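Local coordinates for cytochrome c552 (Thermochromatium tepidum, PDB 5ZE8), which probably transfers electrons at low potential through its five bound hemes c in a thermophilic purple sulfur photosynthetic bacterium, at residues R54-S59 / Y121-N126; P70-F75 / Y101-N106; N338-D341 / K345-P348. All blocks are in the same frame, centred on the assembly; numbering follows the deposited sequence.

Overall arrangement
Contacts 1 and 2 belong to the heme-binding part of the chain, in a region related to cytochrome c554, with centres about 12 Å apart. They touch directly: Asn-126 OD1 and Asn-106 ND2 lie 3.0 Å apart, a probable hydrogen bond, and Val-125 CG2 packs on Cys-102 O. Contact 1 lines the pocket of one heme and contact 2 holds the iron of another; Val-125 of the first and His-72 and His-103 of the second also border a third heme. Contact 3 lies in a connection between strands of the antiparallel sheet late in the chain. Its centre is about 39 Å from that of contact 1 and 34 Å from that of contact 2, and its nearest atoms stay about 18 Å from contact 2.

Contact 1 of 3, residues R54-S59 / Y121-N126; sequences RQWKGS and YTEGVN. With HEC (heme c), chain D.
Trp-56 reaches from helix 50-57 to the backbone of Val-125 and makes the one direct hydrogen bond between the segments. NE1 gives its hydrogen to Val-125 O at 2.9 Å, 163° at the hydrogen and close to the indole plane. The torsion chi1 of 169° sets CG anti to the backbone N and sends the ring across the gap. Van der Waals contacts continue along the six-membered ring: Glu-123 O lies at its edge, 3.5 Å from CZ2; Asn-126 CB also touches CZ2, at 3.6 Å.

A second polar layer fixes the loop itself. Asn-126 ND2 donates to Glu-123 OE1 at 3.0 Å, and the carboxylate is held further by Ser-41 and Ser-42. Lys-57 NZ, too far for a direct salt bridge, is linked to Glu-123 OE2 through a water whose bond to the carboxylate is weak.

The heme of chain D supplies the remaining packing. Its CAB atom lies over one indole face, toward the rim, while its CMC methyl sits 3.6 Å from Trp-56 CD1 and 3.4 Å from Val-125 O. Asn-126 OD1 accepts from Ala-129 N, an N-cap on helix 127-131, whose CVACH sequence is the CXXCH signature of a c-type heme site.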
loop_
_atom_site.group_PDB
_atom_site.type_symbol
_atom_site.label_atom_id
_atom_site.label_comp_id
_atom_site.label_asym_id
_atom_site.label_seq_id
_atom_site.Cartn_x
_atom_site.Cartn_y
_atom_site.Cartn_z
ATOM N N ARG A 54 -6.554 1.867 18.152
ATOM C CA ARG A 54 -7.772 1.705 17.371
ATOM C C ARG A 54 -7.528 1.895 15.851
ATOM O O ARG A 54 -7.973 1.118 15.008
ATOM C CB ARG A 54 -8.893 2.658 17.799
ATOM C CG ARG A 54 -10.125 2.581 16.920
ATOM C CD ARG A 54 -11.334 3.259 17.572
ATOM N NE ARG A 54 -10.900 4.314 18.341
ATOM C CZ ARG A 54 -10.820 4.448 19.674
ATOM N NH1 ARG A 54 -11.410 3.690 20.581
ATOM N NH2 ARG A 54 -10.143 5.509 20.097
ATOM N N GLN A 55 -6.742 2.920 15.523
ATOM C CA GLN A 55 -6.420 3.195 14.118
ATOM C C GLN A 55 -5.574 2.084 13.514
ATOM O O GLN A 55 -5.888 1.612 12.388
ATOM C CB GLN A 55 -5.691 4.515 14.051
ATOM C CG GLN A 55 -6.557 5.757 14.373
ATOM C CD GLN A 55 -5.736 7.025 14.575
ATOM O OE1 GLN A 55 -4.528 7.012 14.762
ATOM N NE2 GLN A 55 -6.497 8.151 14.711
ATOM N N TRP A 56 -4.537 1.698 14.240
ATOM C CA TRP A 56 -3.620 0.668 13.805
ATOM C C TRP A 56 -4.359 -0.659 13.594
ATOM O O TRP A 56 -4.101 -1.334 12.604
ATOM C CB TRP A 56 -2.452 0.495 14.805
ATOM C CG TRP A 56 -1.642 -0.768 14.494
ATOM C CD1 TRP A 56 -0.734 -0.924 13.527
ATOM C CD2 TRP A 56 -1.794 -2.009 15.123
ATOM N NE1 TRP A 56 -0.319 -2.201 13.479
ATOM C CE2 TRP A 56 -0.955 -2.907 14.458
ATOM C CE3 TRP A 56 -2.547 -2.458 16.195
ATOM C CZ2 TRP A 56 -0.850 -4.207 14.805
ATOM C CZ3 TRP A 56 -2.473 -3.816 16.505
ATOM C CH2 TRP A 56 -1.578 -4.643 15.829
ATOM N N LYS A 57 -5.264 -1.018 14.501
ATOM C CA LYS A 57 -5.867 -2.348 14.467
ATOM C C LYS A 57 -6.676 -2.584 13.261
ATOM O O LYS A 57 -6.751 -3.726 12.749
ATOM C CB LYS A 57 -6.674 -2.573 15.737
ATOM C CG LYS A 57 -7.126 -4.009 15.961
ATOM C CD LYS A 57 -5.998 -4.981 16.146
ATOM C CE LYS A 57 -6.444 -6.416 16.563
ATOM N NZ LYS A 57 -5.297 -7.387 16.411
ATOM N N GLY A 58 -7.295 -1.548 12.740
ATOM C CA GLY A 58 -8.019 -1.608 11.499
ATOM C C GLY A 58 -7.253 -1.515 10.207
ATOM O O GLY A 58 -7.815 -1.600 9.143
ATOM N N SER A 59 -5.946 -1.275 10.322
ATOM C CA SER A 59 -5.127 -1.049 9.144
ATOM C C SER A 59 -4.587 -2.320 8.511
ATOM O O SER A 59 -4.465 -3.320 9.180
ATOM C CB SER A 59 -3.908 -0.160 9.489
ATOM O OG SER A 59 -2.916 -0.849 10.227
ATOM N N TYR A 121 3.832 -12.351 15.962
ATOM C CA TYR A 121 3.767 -12.777 14.593
ATOM C C TYR A 121 2.360 -12.547 14.010
ATOM O O TYR A 121 2.192 -12.094 12.877
ATOM C CB TYR A 121 4.153 -14.297 14.518
ATOM C CG TYR A 121 5.372 -14.674 15.318
ATOM C CD1 TYR A 121 6.427 -13.784 15.558
ATOM C CD2 TYR A 121 5.480 -15.961 15.838
ATOM C CE1 TYR A 121 7.561 -14.156 16.286
ATOM C CE2 TYR A 121 6.603 -16.316 16.571
ATOM C CZ TYR A 121 7.608 -15.453 16.800
ATOM O OH TYR A 121 8.735 -15.770 17.514
ATOM N N THR A 122 1.301 -12.831 14.803
ATOM C CA THR A 122 -0.034 -12.675 14.274
ATOM C C THR A 122 -0.412 -11.206 14.011
ATOM O O THR A 122 -1.227 -10.961 13.126
ATOM C CB THR A 122 -1.162 -13.310 15.119
ATOM O OG1 THR A 122 -1.209 -12.704 16.382
ATOM C CG2 THR A 122 -0.823 -14.788 15.324
ATOM N N GLU A 123 0.226 -10.317 14.731
ATOM C CA GLU A 123 -0.044 -8.904 14.603
ATOM C C GLU A 123 0.676 -8.252 13.427
ATOM O O GLU A 123 0.475 -7.022 13.238
ATOM C CB GLU A 123 0.338 -8.173 15.900
ATOM C CG GLU A 123 -0.513 -8.620 17.106
ATOM C CD GLU A 123 -0.075 -8.023 18.407
ATOM O OE1 GLU A 123 0.838 -7.180 18.478
ATOM O OE2 GLU A 123 -0.665 -8.374 19.485
ATOM N N GLY A 124 1.461 -8.996 12.645
ATOM C CA GLY A 124 1.921 -8.404 11.381
ATOM C C GLY A 124 2.876 -7.204 11.631
ATOM O O GLY A 124 3.808 -7.316 12.462
ATOM N N VAL A 125 2.607 -6.131 10.890
ATOM C CA VAL A 125 3.426 -4.933 11.060
ATOM C C VAL A 125 2.826 -4.157 12.244
ATOM O O VAL A 125 1.943 -3.325 12.069
ATOM C CB VAL A 125 3.417 -4.135 9.737
ATOM C CG1 VAL A 125 4.299 -2.901 9.864
ATOM C CG2 VAL A 125 4.007 -4.930 8.602
ATOM N N ASN A 126 3.358 -4.460 13.416
ATOM C CA ASN A 126 2.769 -4.010 14.667
ATOM C C ASN A 126 3.566 -2.900 15.322
ATOM O O ASN A 126 4.532 -2.415 14.735
ATOM C CB ASN A 126 2.505 -5.194 15.555
ATOM C CG ASN A 126 3.703 -5.762 16.210
ATOM O OD1 ASN A 126 4.826 -5.351 15.934
ATOM N ND2 ASN A 126 3.470 -6.746 17.154
HETATM FE FE HEC D . 3.627 4.577 15.762
HETATM C CHA HEC D . 4.463 7.951 15.929
HETATM C CHB HEC D . 2.678 4.646 18.999
HETATM C CHC HEC D . 2.204 1.406 15.398
HETATM C CHD HEC D . 5.156 4.302 12.765
HETATM N NA HEC D . 3.563 5.989 17.155
HETATM C C1A HEC D . 3.915 7.308 17.041
HETATM C C2A HEC D . 3.581 8.000 18.254
HETATM C C3A HEC D . 3.090 7.050 19.146
HETATM C C4A HEC D . 3.087 5.834 18.443
HETATM C CMA HEC D . 2.584 7.221 20.579
HETATM C CAA HEC D . 3.706 9.528 18.431
HETATM C CBA HEC D . 2.363 10.102 17.962
HETATM C CGA HEC D . 2.331 11.611 18.111
HETATM O O1A HEC D . 2.788 12.157 19.156
HETATM O O2A HEC D . 1.701 12.287 17.282
HETATM N NB HEC D . 2.640 3.256 16.964
HETATM C C1B HEC D . 2.417 3.498 18.246
HETATM C C2B HEC D . 1.699 2.357 18.787
HETATM C C3B HEC D . 1.507 1.464 17.793
HETATM C C4B HEC D . 2.155 2.022 16.633
HETATM C CMB HEC D . 1.172 2.272 20.202
HETATM C CAB HEC D . 0.724 0.228 17.704
HETATM C CBB HEC D . -0.622 0.285 18.089
HETATM N NC HEC D . 3.675 3.153 14.366
HETATM C C1C HEC D . 3.004 1.934 14.337
HETATM C C2C HEC D . 3.266 1.244 13.134
HETATM C C3C HEC D . 4.174 1.995 12.396
HETATM C C4C HEC D . 4.384 3.213 13.169
HETATM C CMC HEC D . 2.760 -0.154 12.850
HETATM C CAC HEC D . 4.757 1.672 11.055
HETATM C CBC HEC D . 3.898 1.296 9.961
HETATM N ND HEC D . 4.579 5.833 14.615
HETATM C C1D HEC D . 5.171 5.529 13.403
HETATM C C2D HEC D . 5.818 6.724 12.789
HETATM C C3D HEC D . 5.615 7.726 13.676
HETATM C C4D HEC D . 4.835 7.189 14.824
HETATM C CMD HEC D . 6.653 6.755 11.552
HETATM C CAD HEC D . 6.098 9.137 13.523
HETATM C CBD HEC D . 5.130 9.967 12.671
HETATM C CGD HEC D . 5.817 11.236 12.185
HETATM O O1D HEC D . 5.979 11.462 10.978
HETATM O O2D HEC D . 6.108 12.086 13.008
HETATM O O HOH W 1 -3.501 -6.610 18.688
#

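Contact 2 of 3, residues P70-F75 / Y101-N106; sequences PIHGLF and YCHAPN. With HEC (heme c), chain C.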
loop_
_atom_site.group_PDB
_atom_site.type_symbol
_atom_site.label_atom_id
_atom_site.label_comp_id
_atom_site.label_asym_id
_atom_site.label_seq_id
_atom_site.Cartn_x
_atom_site.Cartn_y
_atom_site.Cartn_z
ATOM N N PRO A 70 -6.718 -12.185 3.237
ATOM C CA PRO A 70 -6.925 -13.336 2.367
ATOM C C PRO A 70 -6.327 -13.213 0.965
ATOM O O PRO A 70 -6.012 -14.206 0.328
ATOM C CB PRO A 70 -8.454 -13.414 2.294
ATOM C CG PRO A 70 -8.859 -12.047 2.475
ATOM C CD PRO A 70 -7.924 -11.379 3.390
ATOM N N ILE A 71 -6.061 -11.992 0.469
ATOM C CA ILE A 71 -5.377 -11.818 -0.806
ATOM C C ILE A 71 -3.926 -12.222 -0.679
ATOM O O ILE A 71 -3.416 -13.087 -1.362
ATOM C CB ILE A 71 -5.525 -10.355 -1.310
ATOM C CG1 ILE A 71 -6.995 -10.067 -1.684
ATOM C CG2 ILE A 71 -4.645 -10.132 -2.494
ATOM C CD1 ILE A 71 -7.239 -8.597 -2.127
ATOM N N HIS A 72 -3.218 -11.586 0.257
ATOM C CA HIS A 72 -1.858 -12.006 0.512
ATOM C C HIS A 72 -1.811 -13.484 0.885
ATOM O O HIS A 72 -0.884 -14.201 0.473
ATOM C CB HIS A 72 -1.219 -11.192 1.674
ATOM C CG HIS A 72 0.111 -11.718 2.130
ATOM N ND1 HIS A 72 1.223 -11.737 1.322
ATOM C CD2 HIS A 72 0.518 -12.178 3.334
ATOM C CE1 HIS A 72 2.249 -12.215 2.018
ATOM N NE2 HIS A 72 1.843 -12.523 3.217
ATOM N N GLY A 73 -2.765 -13.955 1.635
ATOM C CA GLY A 73 -2.734 -15.383 2.050
ATOM C C GLY A 73 -2.815 -16.355 0.941
ATOM O O GLY A 73 -2.185 -17.444 0.999
ATOM N N LEU A 74 -3.596 -16.028 -0.086
ATOM C CA LEU A 74 -3.788 -16.918 -1.249
ATOM C C LEU A 74 -2.397 -17.012 -1.944
ATOM O O LEU A 74 -1.904 -18.100 -2.317
ATOM C CB LEU A 74 -4.842 -16.314 -2.199
ATOM C CG LEU A 74 -5.364 -17.193 -3.359
ATOM C CD1 LEU A 74 -6.485 -16.439 -4.072
ATOM C CD2 LEU A 74 -4.359 -17.696 -4.369
ATOM N N PHE A 75 -1.743 -15.870 -2.185
ATOM C CA PHE A 75 -0.455 -15.856 -2.869
ATOM C C PHE A 75 0.619 -16.536 -1.982
ATOM O O PHE A 75 1.450 -17.306 -2.475
ATOM C CB PHE A 75 -0.024 -14.459 -3.228
ATOM C CG PHE A 75 -0.710 -13.872 -4.414
ATOM C CD1 PHE A 75 -1.974 -13.369 -4.352
ATOM C CD2 PHE A 75 -0.063 -13.978 -5.657
ATOM C CE1 PHE A 75 -2.555 -12.791 -5.450
ATOM C CE2 PHE A 75 -0.660 -13.411 -6.751
ATOM C CZ PHE A 75 -1.879 -12.813 -6.636
ATOM N N TYR A 101 9.746 -10.715 5.725
ATOM C CA TYR A 101 10.532 -9.575 6.067
ATOM C C TYR A 101 9.715 -8.300 6.121
ATOM O O TYR A 101 10.048 -7.365 6.851
ATOM C CB TYR A 101 11.734 -9.414 5.140
ATOM C CG TYR A 101 12.713 -10.588 5.050
ATOM C CD1 TYR A 101 13.154 -11.207 6.178
ATOM C CD2 TYR A 101 13.161 -10.984 3.850
ATOM C CE1 TYR A 101 14.010 -12.286 6.071
ATOM C CE2 TYR A 101 14.078 -12.006 3.727
ATOM C CZ TYR A 101 14.444 -12.649 4.884
ATOM O OH TYR A 101 15.392 -13.779 4.811
ATOM N N CYS A 102 8.679 -8.264 5.337
ATOM C CA CYS A 102 7.743 -7.091 5.195
ATOM C C CYS A 102 6.386 -7.352 5.801
ATOM O O CYS A 102 5.820 -6.473 6.405
ATOM C CB CYS A 102 7.524 -6.621 3.751
ATOM S SG CYS A 102 9.166 -6.277 2.939
ATOM N N HIS A 103 5.850 -8.582 5.611
ATOM C CA HIS A 103 4.468 -8.925 6.031
ATOM C C HIS A 103 4.393 -9.483 7.446
ATOM O O HIS A 103 3.304 -9.454 8.032
ATOM C CB HIS A 103 3.832 -9.933 5.090
ATOM C CG HIS A 103 3.459 -9.415 3.736
ATOM N ND1 HIS A 103 2.153 -9.034 3.455
ATOM C CD2 HIS A 103 4.184 -9.240 2.557
ATOM C CE1 HIS A 103 2.105 -8.625 2.192
ATOM N NE2 HIS A 103 3.303 -8.733 1.617
ATOM N N ALA A 104 5.480 -10.038 8.007
ATOM C CA ALA A 104 5.450 -10.566 9.365
ATOM C C ALA A 104 6.807 -10.305 9.999
ATOM O O ALA A 104 7.536 -11.236 10.351
ATOM C CB ALA A 104 5.024 -12.005 9.395
ATOM N N PRO A 105 7.160 -9.025 10.172
ATOM C CA PRO A 105 8.511 -8.690 10.552
ATOM C C PRO A 105 9.012 -9.316 11.789
ATOM O O PRO A 105 10.197 -9.715 11.852
ATOM C CB PRO A 105 8.507 -7.135 10.589
ATOM C CG PRO A 105 7.068 -6.781 10.699
ATOM C CD PRO A 105 6.349 -7.822 9.912
ATOM N N ASN A 106 8.188 -9.452 12.848
ATOM C CA ASN A 106 8.741 -10.057 14.047
ATOM C C ASN A 106 8.965 -11.549 13.941
ATOM O O ASN A 106 9.871 -12.050 14.630
ATOM C CB ASN A 106 7.830 -9.760 15.211
ATOM C CG ASN A 106 7.604 -8.239 15.414
ATOM O OD1 ASN A 106 8.554 -7.403 15.381
ATOM N ND2 ASN A 106 6.348 -7.904 15.762
HETATM FE FE HEC C . 3.796 -8.296 -0.412
HETATM C CHA HEC C . 0.981 -6.346 -0.813
HETATM C CHB HEC C . 2.053 -10.978 -1.556
HETATM C CHC HEC C . 6.585 -10.145 -0.355
HETATM C CHD HEC C . 5.545 -5.628 0.718
HETATM N NA HEC C . 1.975 -8.650 -1.071
HETATM C C1A HEC C . 0.911 -7.696 -1.148
HETATM C C2A HEC C . -0.226 -8.256 -1.828
HETATM C C3A HEC C . 0.070 -9.532 -2.066
HETATM C C4A HEC C . 1.409 -9.757 -1.619
HETATM C CMA HEC C . -0.770 -10.559 -2.756
HETATM C CAA HEC C . -1.538 -7.603 -2.044
HETATM C CBA HEC C . -2.335 -7.704 -0.714
HETATM C CGA HEC C . -3.689 -7.070 -0.660
HETATM O O1A HEC C . -4.480 -7.180 0.349
HETATM O O2A HEC C . -4.135 -6.367 -1.624
HETATM N NB HEC C . 4.186 -10.259 -0.805
HETATM C C1B HEC C . 3.346 -11.195 -1.188
HETATM C C2B HEC C . 4.022 -12.453 -1.201
HETATM C C3B HEC C . 5.340 -12.286 -0.933
HETATM C C4B HEC C . 5.437 -10.817 -0.696
HETATM C CMB HEC C . 3.339 -13.733 -1.554
HETATM C CAB HEC C . 6.471 -13.220 -0.891
HETATM C CBB HEC C . 6.569 -14.147 -1.957
HETATM N NC HEC C . 5.689 -7.951 0.062
HETATM C C1C HEC C . 6.794 -8.831 -0.026
HETATM C C2C HEC C . 8.012 -8.203 0.349
HETATM C C3C HEC C . 7.702 -6.916 0.722
HETATM C C4C HEC C . 6.254 -6.799 0.543
HETATM C CMC HEC C . 9.338 -8.868 0.417
HETATM C CAC HEC C . 8.597 -5.847 1.203
HETATM C CBC HEC C . 9.699 -5.554 0.353
HETATM N ND HEC C . 3.345 -6.432 -0.052
HETATM C C1D HEC C . 4.152 -5.459 0.444
HETATM C C2D HEC C . 3.484 -4.188 0.543
HETATM C C3D HEC C . 2.254 -4.362 0.062
HETATM C C4D HEC C . 2.162 -5.778 -0.313
HETATM C CMD HEC C . 4.117 -2.921 1.011
HETATM C CAD HEC C . 1.132 -3.318 -0.029
HETATM C CBD HEC C . 1.225 -2.781 -1.417
HETATM C CGD HEC C . 0.132 -1.764 -1.756
HETATM O O1D HEC C . -0.586 -1.275 -0.928
HETATM O O2D HEC C . -0.074 -1.464 -2.982
#
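His-72 and His-103 lie face to face, two imidazoles stacked with nearly full overlap, with centroids 3.6 Å apart and planes only 1° from parallel. They come in from opposite directions, and ND1 of His-103 sits over the centre of the His-72 ring, CE1 of His-72 over the centre of the His-103 ring. His-103 is the iron ligand of the pair: its NE2 binds the heme iron at 2.1 Å, and CD2 and CE1, on either side of NE2, are each 3.1 Å from the metal, so NE2 points squarely at it. The preceding residue, Cys-102, makes a thioether from SG to heme CAC (1.9 Å). Together these residues close the CXXCH motif of a c-type heme, in which the last cysteine and the following histidine hold porphyrin and iron.

His-72 does not bind this iron. Swung away from its own N (chi1 171°), its ring leaves helix 70-79 toward His-103 and brings ND1 edge-on to the porphyrin, 3.1 Å from heme CHB. Were an alanine here instead, His-103 would probably lose the stacked cover over one face, with a gap opening beside CHB. Further round the same helix, Phe-75 CD1 packs on the heme methyl CMA at 3.4 Å, and the ring also meets Phe-318. Ile-71 CG2 lies against the propionate carbon CGA at 3.7 Å.

Contact 3 of 3, residues N338-D341 / K345-P348; sequences NAAD and KDDP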
loop_
_atom_site.group_PDB
_atom_site.type_symbol
_atom_site.label_atom_id
_atom_site.label_comp_id
_atom_site.label_asym_id
_atom_site.label_seq_id
_atom_site.Cartn_x
_atom_site.Cartn_y
_atom_site.Cartn_z
ATOM N N ASN A 338 -17.188 3.730 -24.226
ATOM C CA ASN A 338 -15.790 3.672 -24.672
ATOM C C ASN A 338 -15.330 2.225 -24.770
ATOM O O ASN A 338 -14.418 1.911 -25.593
ATOM C CB ASN A 338 -14.831 4.448 -23.705
ATOM C CG ASN A 338 -14.758 3.847 -22.318
ATOM O OD1 ASN A 338 -15.796 3.577 -21.673
ATOM N ND2 ASN A 338 -13.489 3.607 -21.818
ATOM N N ALA A 339 -15.866 1.393 -23.920
ATOM C CA ALA A 339 -15.442 0.051 -23.729
ATOM C C ALA A 339 -16.674 -0.688 -23.473
ATOM O O ALA A 339 -17.429 -0.408 -22.509
ATOM C CB ALA A 339 -14.482 -0.084 -22.548
ATOM N N ALA A 340 -16.915 -1.639 -24.380
ATOM C CA ALA A 340 -18.088 -2.457 -24.311
ATOM C C ALA A 340 -18.075 -3.246 -23.040
ATOM O O ALA A 340 -19.046 -3.169 -22.295
ATOM C CB ALA A 340 -18.212 -3.369 -25.516
ATOM N N ASP A 341 -16.981 -3.981 -22.812
ATOM C CA ASP A 341 -16.721 -4.710 -21.569
ATOM C C ASP A 341 -15.506 -4.014 -20.841
ATOM O O ASP A 341 -15.603 -2.839 -20.451
ATOM C CB ASP A 341 -16.372 -6.190 -21.850
ATOM C CG ASP A 341 -17.355 -6.902 -22.766
ATOM O OD1 ASP A 341 -17.976 -6.240 -23.634
ATOM O OD2 ASP A 341 -17.469 -8.155 -22.656
ATOM N N LYS A 345 -9.208 -4.800 -22.607
ATOM C CA LYS A 345 -9.480 -5.409 -23.938
ATOM C C LYS A 345 -10.144 -4.488 -24.919
ATOM O O LYS A 345 -9.918 -4.597 -26.112
ATOM C CB LYS A 345 -10.391 -6.582 -23.738
ATOM C CG LYS A 345 -9.796 -7.719 -22.875
ATOM C CD LYS A 345 -10.571 -9.000 -22.921
ATOM C CE LYS A 345 -9.813 -10.006 -22.074
ATOM N NZ LYS A 345 -10.550 -11.279 -22.116
ATOM N N ASP A 346 -11.025 -3.630 -24.461
ATOM C CA ASP A 346 -11.776 -2.775 -25.387
ATOM C C ASP A 346 -11.369 -1.349 -25.557
ATOM O O ASP A 346 -11.761 -0.761 -26.525
ATOM C CB ASP A 346 -13.227 -2.799 -24.967
ATOM C CG ASP A 346 -13.865 -4.163 -25.171
ATOM O OD1 ASP A 346 -13.346 -5.012 -25.898
ATOM O OD2 ASP A 346 -14.960 -4.350 -24.618
ATOM N N ASP A 347 -10.565 -0.754 -24.642
ATOM C CA ASP A 347 -10.119 0.609 -24.788
ATOM C C ASP A 347 -8.823 0.799 -23.974
ATOM O O ASP A 347 -8.857 1.327 -22.854
ATOM C CB ASP A 347 -11.196 1.547 -24.264
ATOM C CG ASP A 347 -10.880 2.998 -24.487
ATOM O OD1 ASP A 347 -10.008 3.365 -25.311
ATOM O OD2 ASP A 347 -11.509 3.878 -23.823
ATOM N N PRO A 348 -7.699 0.285 -24.471
ATOM C CA PRO A 348 -6.488 0.262 -23.617
ATOM C C PRO A 348 -5.976 1.572 -23.055
ATOM O O PRO A 348 -5.372 1.538 -21.944
ATOM C CB PRO A 348 -5.453 -0.436 -24.519
ATOM C CG PRO A 348 -6.343 -1.339 -25.384
ATOM C CD PRO A 348 -7.516 -0.527 -25.699
#
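Asn-338 and Asp-347 make the close-knit end of this contact. Asn-338 ND2 donates to Asp-347 OD2 at 2.8 Å with an angle of 159°, nearly in the amide plane, and the hydrogen is taken by the lone pair of OD2 that faces away from the other carboxylate oxygen. The two side chains cross at about a right angle, with amide and carboxylate planes 75° apart. Asn-338 gets there through a chi1 of 64°, which puts CG in the crowded position between its own N and carbonyl carbon. OD2 is gripped a second time, by Tyr-388 OH, so this oxygen of a buried aspartate has two partners. The asparagine amide is itself held at both ends, OD1 by Leu-325 N and ND2 by Leu-323 O. Beside this network the methyl of Ala-339 packs between the segments, its CB 3.8 Å from Asp-346 CB and 4.1 Å from Asp-347 CB.

Segment 338-341 precedes the short helix 343-346, and segment 345-348 carries its last residues and the exit from it, in the connection between strands 334-337 and 351-357, both of which pair antiparallel with strand 320-328. Asn-338 follows directly on the first of these strands, and its bonds to Leu-323 and Leu-325 tie the start of the connection to the neighbouring strand.

Toward solvent the contact thins. The clear bond here is from Asp-341 N to Asp-346 OD2 at 2.7 Å, met nearly along its C-O axis; the CB of Ala-340 also lies 3.5 Å from that oxygen. Asp-341, itself exposed, turns its own carboxylate close by, with OD1 3.7 Å from Asp-346 OD2. These like charges probably repel each other, an effect that the backbone N-H of Asp-341 is likely to soften.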